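Side-chain contacts in shikimate dehydrogenase (Thermotoga maritima, PDB 3U62), which probably catalyses the reversible NADPH-linked reduction of 3-dehydroshikimate to shikimate, a step on the way to chorismate and the aromatic amino acids: residues V96-V99 / K100-G104; V105-K108 / E109-V113; D198-Y201 / F202-L206. All coordinates share one frame; numbering follows the deposited sequence.

Contact 1: residues V96-V99 / K100-G104; sequences VGVV and KSLEG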
loop_
_atom_site.group_PDB
_atom_site.type_symbol
_atom_site.label_atom_id
_atom_site.label_comp_id
_atom_site.label_asym_id
_atom_site.label_seq_id
_atom_site.Cartn_x
_atom_site.Cartn_y
_atom_site.Cartn_z
ATOM N N VAL A 96 -7.659 4.070 -0.198
ATOM C CA VAL A 96 -8.909 3.593 0.396
ATOM C C VAL A 96 -8.598 2.581 1.498
ATOM O O VAL A 96 -9.194 2.628 2.578
ATOM C CB VAL A 96 -9.848 2.966 -0.671
ATOM C CG1 VAL A 96 -11.025 2.239 -0.022
ATOM C CG2 VAL A 96 -10.352 4.034 -1.637
ATOM N N GLY A 97 -7.656 1.679 1.218
ATOM C CA GLY A 97 -7.180 0.711 2.202
ATOM C C GLY A 97 -6.656 1.371 3.463
ATOM O O GLY A 97 -6.924 0.900 4.570
ATOM N N VAL A 98 -5.917 2.468 3.293
ATOM C CA VAL A 98 -5.349 3.213 4.421
ATOM C C VAL A 98 -6.437 3.904 5.252
ATOM O O VAL A 98 -6.464 3.762 6.479
ATOM C CB VAL A 98 -4.272 4.238 3.967
ATOM C CG1 VAL A 98 -3.714 5.012 5.158
ATOM C CG2 VAL A 98 -3.138 3.538 3.229
ATOM N N VAL A 99 -7.326 4.641 4.586
ATOM C CA VAL A 99 -8.431 5.327 5.261
ATOM C C VAL A 99 -9.268 4.343 6.080
ATOM O O VAL A 99 -9.513 4.570 7.268
ATOM C CB VAL A 99 -9.334 6.111 4.268
ATOM C CG1 VAL A 99 -10.597 6.628 4.954
ATOM C CG2 VAL A 99 -8.569 7.267 3.643
ATOM N N LYS A 100 -9.684 3.250 5.444
ATOM C CA LYS A 100 -10.535 2.263 6.101
ATOM C C LYS A 100 -9.821 1.500 7.219
ATOM O O LYS A 100 -10.461 1.111 8.204
ATOM C CB LYS A 100 -11.161 1.311 5.079
ATOM C CG LYS A 100 -12.220 1.977 4.200
ATOM C CD LYS A 100 -13.145 0.974 3.515
ATOM C CE LYS A 100 -14.129 0.341 4.497
ATOM N NZ LYS A 100 -14.873 1.450 5.343
ATOM N N SER A 101 -8.511 1.295 7.076
ATOM C CA SER A 101 -7.711 0.636 8.116
ATOM C C SER A 101 -7.633 1.474 9.394
ATOM O O SER A 101 -7.412 0.939 10.482
ATOM C CB SER A 101 -6.296 0.329 7.613
ATOM O OG SER A 101 -5.516 1.507 7.507
ATOM N N LEU A 102 -7.817 2.783 9.246
ATOM C CA LEU A 102 -7.728 3.717 10.364
ATOM C C LEU A 102 -9.094 4.171 10.874
ATOM O O LEU A 102 -9.188 5.172 11.592
ATOM C CB LEU A 102 -6.872 4.930 9.979
ATOM C CG LEU A 102 -5.374 4.682 9.760
ATOM C CD1 LEU A 102 -4.753 5.817 8.961
ATOM C CD2 LEU A 102 -4.638 4.484 11.086
ATOM N N GLU A 103 -10.146 3.441 10.505
ATOM C CA GLU A 103 -11.478 3.735 11.020
ATOM C C GLU A 103 -11.514 3.621 12.538
ATOM O O GLU A 103 -10.975 2.673 13.114
ATOM C CB GLU A 103 -12.531 2.835 10.376
ATOM C CG GLU A 103 -13.089 3.431 9.096
ATOM C CD GLU A 103 -13.949 2.472 8.294
ATOM O OE1 GLU A 103 -14.378 1.429 8.834
ATOM O OE2 GLU A 103 -14.202 2.775 7.101
ATOM N N GLY A 104 -12.130 4.615 13.171
ATOM C CA GLY A 104 -12.237 4.675 14.627
ATOM C C GLY A 104 -11.004 5.222 15.326
ATOM O O GLY A 104 -11.002 5.376 16.547
#

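Contact 2: residues V105-K108 / E109-V113; sequences VEVK and EPVVV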
loop_
_atom_site.group_PDB
_atom_site.type_symbol
_atom_site.label_atom_id
_atom_site.label_comp_id
_atom_site.label_asym_id
_atom_site.label_seq_id
_atom_site.Cartn_x
_atom_site.Cartn_y
_atom_site.Cartn_z
ATOM N N VAL A 105 -9.960 5.521 14.553
ATOM C CA VAL A 105 -8.676 5.957 15.106
ATOM C C VAL A 105 -8.397 7.422 14.770
ATOM O O VAL A 105 -8.528 7.839 13.616
ATOM C CB VAL A 105 -7.504 5.065 14.593
ATOM C CG1 VAL A 105 -6.165 5.525 15.164
ATOM C CG2 VAL A 105 -7.748 3.602 14.937
ATOM N N GLU A 106 -8.024 8.196 15.787
ATOM C CA GLU A 106 -7.552 9.560 15.587
ATOM C C GLU A 106 -6.061 9.519 15.259
ATOM O O GLU A 106 -5.257 9.033 16.058
ATOM C CB GLU A 106 -7.801 10.413 16.838
ATOM C CG GLU A 106 -7.386 11.880 16.691
ATOM C CD GLU A 106 -7.376 12.647 18.007
ATOM O OE1 GLU A 106 -7.686 12.055 19.064
ATOM O OE2 GLU A 106 -7.054 13.855 17.982
ATOM N N VAL A 107 -5.704 10.016 14.078
ATOM C CA VAL A 107 -4.301 10.096 13.679
ATOM C C VAL A 107 -3.700 11.391 14.220
ATOM O O VAL A 107 -4.038 12.487 13.766
ATOM C CB VAL A 107 -4.123 9.989 12.141
ATOM C CG1 VAL A 107 -2.674 10.236 11.742
ATOM C CG2 VAL A 107 -4.568 8.620 11.650
ATOM N N LYS A 108 -2.822 11.248 15.208
ATOM C CA LYS A 108 -2.193 12.393 15.859
ATOM C C LYS A 108 -1.003 12.910 15.053
ATOM O O LYS A 108 -0.281 12.134 14.419
ATOM C CB LYS A 108 -1.779 12.041 17.291
ATOM C CG LYS A 108 -2.951 11.770 18.227
ATOM C CD LYS A 108 -2.481 11.471 19.641
ATOM C CE LYS A 108 -3.653 11.163 20.556
ATOM N NZ LYS A 108 -3.199 10.703 21.905
ATOM N N GLU A 109 -0.811 14.225 15.090
ATOM C CA GLU A 109 0.205 14.906 14.291
ATOM C C GLU A 109 1.302 15.498 15.171
ATOM O O GLU A 109 1.067 15.753 16.355
ATOM C CB GLU A 109 -0.437 16.021 13.471
ATOM C CG GLU A 109 -1.463 15.542 12.468
ATOM C CD GLU A 109 -2.203 16.686 11.810
ATOM O OE1 GLU A 109 -3.449 16.625 11.747
ATOM O OE2 GLU A 109 -1.549 17.650 11.356
ATOM N N PRO A 110 2.504 15.734 14.603
ATOM C CA PRO A 110 2.933 15.508 13.214
ATOM C C PRO A 110 3.003 14.036 12.824
ATOM O O PRO A 110 3.180 13.167 13.682
ATOM C CB PRO A 110 4.338 16.118 13.180
ATOM C CG PRO A 110 4.361 17.078 14.318
ATOM C CD PRO A 110 3.555 16.416 15.377
ATOM N N VAL A 111 2.866 13.780 11.526
ATOM C CA VAL A 111 2.925 12.430 10.980
ATOM C C VAL A 111 4.163 12.283 10.101
ATOM O O VAL A 111 4.388 13.089 9.194
ATOM C CB VAL A 111 1.659 12.102 10.149
ATOM C CG1 VAL A 111 1.721 10.683 9.609
ATOM C CG2 VAL A 111 0.400 12.293 10.987
ATOM N N VAL A 112 4.965 11.257 10.379
ATOM C CA VAL A 112 6.122 10.930 9.549
ATOM C C VAL A 112 5.761 9.784 8.601
ATOM O O VAL A 112 5.229 8.754 9.027
ATOM C CB VAL A 112 7.367 10.551 10.402
ATOM C CG1 VAL A 112 8.520 10.090 9.518
ATOM C CG2 VAL A 112 7.810 11.734 11.247
ATOM N N VAL A 113 6.043 9.987 7.318
ATOM C CA VAL A 113 5.850 8.965 6.296
ATOM C C VAL A 113 7.218 8.582 5.736
ATOM O O VAL A 113 7.922 9.424 5.174
ATOM C CB VAL A 113 4.922 9.466 5.157
ATOM C CG1 VAL A 113 4.783 8.412 4.063
ATOM C CG2 VAL A 113 3.550 9.846 5.704
HETATM O O HOH W 1 -5.207 14.677 12.576
#

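Contact 3: residues D198-Y201 / F202-L206; sequences DVIY and FDTPL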
loop_
_atom_site.group_PDB
_atom_site.type_symbol
_atom_site.label_atom_id
_atom_site.label_comp_id
_atom_site.label_asym_id
_atom_site.label_seq_id
_atom_site.Cartn_x
_atom_site.Cartn_y
_atom_site.Cartn_z
ATOM N N ASP A 198 2.725 0.147 9.575
ATOM C CA ASP A 198 3.613 -0.450 8.588
ATOM C C ASP A 198 2.769 -1.057 7.477
ATOM O O ASP A 198 1.866 -1.851 7.743
ATOM C CB ASP A 198 4.492 -1.521 9.247
ATOM C CG ASP A 198 5.781 -1.784 8.482
ATOM O OD1 ASP A 198 5.779 -1.710 7.234
ATOM O OD2 ASP A 198 6.805 -2.079 9.136
ATOM N N VAL A 199 3.055 -0.676 6.234
ATOM C CA VAL A 199 2.311 -1.204 5.086
ATOM C C VAL A 199 2.659 -2.667 4.814
ATOM O O VAL A 199 1.927 -3.361 4.100
ATOM C CB VAL A 199 2.508 -0.362 3.791
ATOM C CG1 VAL A 199 2.097 1.094 4.020
ATOM C CG2 VAL A 199 3.948 -0.458 3.278
ATOM N N ILE A 200 3.778 -3.125 5.376
ATOM C CA ILE A 200 4.194 -4.517 5.245
ATOM C C ILE A 200 3.227 -5.418 6.008
ATOM O O ILE A 200 2.876 -5.155 7.163
ATOM C CB ILE A 200 5.663 -4.738 5.680
ATOM C CG1 ILE A 200 6.596 -3.901 4.797
ATOM C CG2 ILE A 200 6.044 -6.220 5.593
ATOM C CD1 ILE A 200 7.989 -3.691 5.363
ATOM N N TYR A 201 2.803 -6.472 5.322
ATOM C CA TYR A 201 1.725 -7.349 5.748
ATOM C C TYR A 201 2.012 -8.102 7.055
ATOM O O TYR A 201 1.110 -8.310 7.869
ATOM C CB TYR A 201 1.416 -8.321 4.601
ATOM C CG TYR A 201 0.376 -9.357 4.924
ATOM C CD1 TYR A 201 0.748 -10.607 5.421
ATOM C CD2 TYR A 201 -0.980 -9.092 4.744
ATOM C CE1 TYR A 201 -0.200 -11.566 5.732
ATOM C CE2 TYR A 201 -1.942 -10.049 5.054
ATOM C CZ TYR A 201 -1.541 -11.284 5.544
ATOM O OH TYR A 201 -2.473 -12.247 5.854
ATOM N N PHE A 202 3.271 -8.495 7.244
ATOM C CA PHE A 202 3.687 -9.326 8.378
ATOM C C PHE A 202 4.537 -8.536 9.378
ATOM O O PHE A 202 4.932 -7.401 9.100
ATOM C CB PHE A 202 4.452 -10.563 7.877
ATOM C CG PHE A 202 5.480 -10.265 6.809
ATOM C CD1 PHE A 202 6.764 -9.845 7.153
ATOM C CD2 PHE A 202 5.169 -10.419 5.459
ATOM C CE1 PHE A 202 7.716 -9.571 6.171
ATOM C CE2 PHE A 202 6.115 -10.148 4.469
ATOM C CZ PHE A 202 7.391 -9.725 4.827
ATOM N N ASP A 203 4.804 -9.143 10.537
ATOM C CA ASP A 203 5.622 -8.520 11.580
ATOM C C ASP A 203 6.983 -8.089 11.054
ATOM O O ASP A 203 7.707 -8.876 10.434
ATOM C CB ASP A 203 5.814 -9.466 12.771
ATOM C CG ASP A 203 4.618 -9.496 13.709
ATOM O OD1 ASP A 203 3.616 -8.790 13.464
ATOM O OD2 ASP A 203 4.685 -10.241 14.711
ATOM N N THR A 204 7.307 -6.825 11.293
ATOM C CA THR A 204 8.609 -6.267 10.964
ATOM C C THR A 204 9.301 -5.879 12.264
ATOM O O THR A 204 8.639 -5.759 13.299
ATOM C CB THR A 204 8.472 -5.012 10.078
ATOM O OG1 THR A 204 7.655 -4.039 10.744
ATOM C CG2 THR A 204 7.841 -5.362 8.741
ATOM N N PRO A 205 10.636 -5.686 12.227
ATOM C CA PRO A 205 11.329 -5.179 13.410
ATOM C C PRO A 205 10.699 -3.901 13.981
ATOM O O PRO A 205 10.642 -3.746 15.202
ATOM C CB PRO A 205 12.739 -4.903 12.889
ATOM C CG PRO A 205 12.931 -5.918 11.822
ATOM C CD PRO A 205 11.584 -6.043 11.152
ATOM N N LEU A 206 10.229 -3.010 13.105
ATOM C CA LEU A 206 9.555 -1.779 13.526
ATOM C C LEU A 206 8.304 -2.063 14.363
ATOM O O LEU A 206 8.117 -1.472 15.429
ATOM C CB LEU A 206 9.198 -0.908 12.312
ATOM C CG LEU A 206 8.388 0.375 12.550
ATOM C CD1 LEU A 206 9.177 1.405 13.354
ATOM C CD2 LEU A 206 7.927 0.968 11.228
#

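Contact 1: residues V96-V99 / K100-G104
Lys-100 N donates to Val-96 O over 3.0 Å in an almost straight bond, and Ser-101 N reaches Gly-97 O in the same i to i+4 manner. The pattern then tightens: Leu-102 N makes its better bond with Val-99 O, three residues back, at 3.2 Å, while its bond to Val-98 O is weak. Leu-102 is also where the backbone leaves helical angles. A side chain joins this polar network. With chi1 at 73°, Ser-101 turns OG back along the helix to give its proton to Val-98 O at 2.7 Å; the same buried hydroxyl is hydrogen-bonded to Tyr-197 OH, and a small residue suits this place against helix 222-235. Apolar contact comes from Val-98 and Leu-102, one turn apart and pointing the same way, whose CG1 and CD1 lie 4.0 Å apart; Val-98 also packs on helix 118-129 and Leu-102 on strand 195-198. On the partly exposed flank, Lys-100 bends at chi3 and chi4 and brings NZ beside Glu-103 OE2, a salt bridge whose modelled 2.3 Å is too short to be taken literally. Such a last turn, narrowing to an i to i+3 bond, is characteristic of a helix C-terminus, here that of helix 94-101.

Contact 2: residues V105-K108 / E109-V113
Glu-109 follows Lys-108 directly and is joined to Val-107 through a water, which donates to Glu-109 OE1 and to Val-107 O, each at 2.8 Å. The carboxylate can span this gap because its chain is extended beyond CG, and its other oxygen, OE2, accepts from the backbone N of Lys-133 and of Asp-134, so both oxygens of the acid have donors. Pro-110 comes next, behind a cis peptide bond that turns the chain sharply into the strand; its backbone pairs with Lys-168 and Ser-169. At Val-111 strand 111-114 begins and the side chain faces back to the preceding loop. With CG1 anti to the backbone N (chi1 -179°), CG2 lies beside that N and meets Val-107 CG1 at 3.8 Å, the two side chains crossing at about a right angle. The same methyl lies 3.5 Å from Lys-108 O, whose hydrogen bond is made with Ser-169 OG. Branched valines suit both places, being compact enough to share the cover of Leu-127 from helix 118-129. The chemistry thus divides in two: methyl groups meet on the side of the helix, whereas the water satisfies Val-107 O in the loop and the carboxylate, probably ionised, takes two amides just before strand 135-139.

Contact 3: residues D198-Y201 / F202-L206
Asp-198, at the end of strand 195-198, and Thr-204, just ahead of helix 205-213, face each other across a loop that brings the CA atoms of Asp-198 and Leu-206 to 7.8 Å. Their side chains approach from opposite directions, and Thr-204 OG1 donates to Asp-198 OD2 at 2.7 Å, from above the carboxylate plane. Thr-204 is the N-cap residue of the helix; with chi1 at 57° its hydroxyl sits between the backbone N and the carbonyl carbon and also accepts a weak bond from Val-207 N. The other oxygen, Asp-198 OD1, accepts from Ile-200 N at 3.1 Å, with an N-H...O angle of 163°, an Asx turn. Ile-200 CG2 lies over the centre of the Phe-202 ring, a CH-pi contact 3.8 Å from the centroid, and touches Thr-204 CG2 at 3.7 Å; a beta-branched residue suits this place, offering one methyl to both neighbours. Tyr-201 touches Ile-14; both are predicted to bind shikimate. Were Asp-198 replaced by an alanine, the Thr-204 hydroxyl and Ile-200 amide would probably lose these acceptors and the loop would be freer to move. One buried carboxylate therefore does two jobs: OD1 holds the turn after the strand, and OD2 ties that turn to the helix start, with apolar methyls packed beside it.

From the N terminus the chain first passes through contact 1, the closing turn of helix 94-101, and then at once through contact 2, where the loop after that helix turns into strand 111-114. Contact 3 comes much later and closes the loop from strand 195-198 to helix 205-213. The three lie in series, none nested in or crossing another. Contacts 1 and 2 touch, Leu-102 CD1 packing on Val-107 CG2 at 3.9 Å, so the helix end is joined to the first strand, in chain order, of the parallel sheet of the Rossmann-type NADP domain. Contact 3 touches neither; it joins a strand of that same sheet to the helix that follows, its nearest atoms about 6 Å from contact 1.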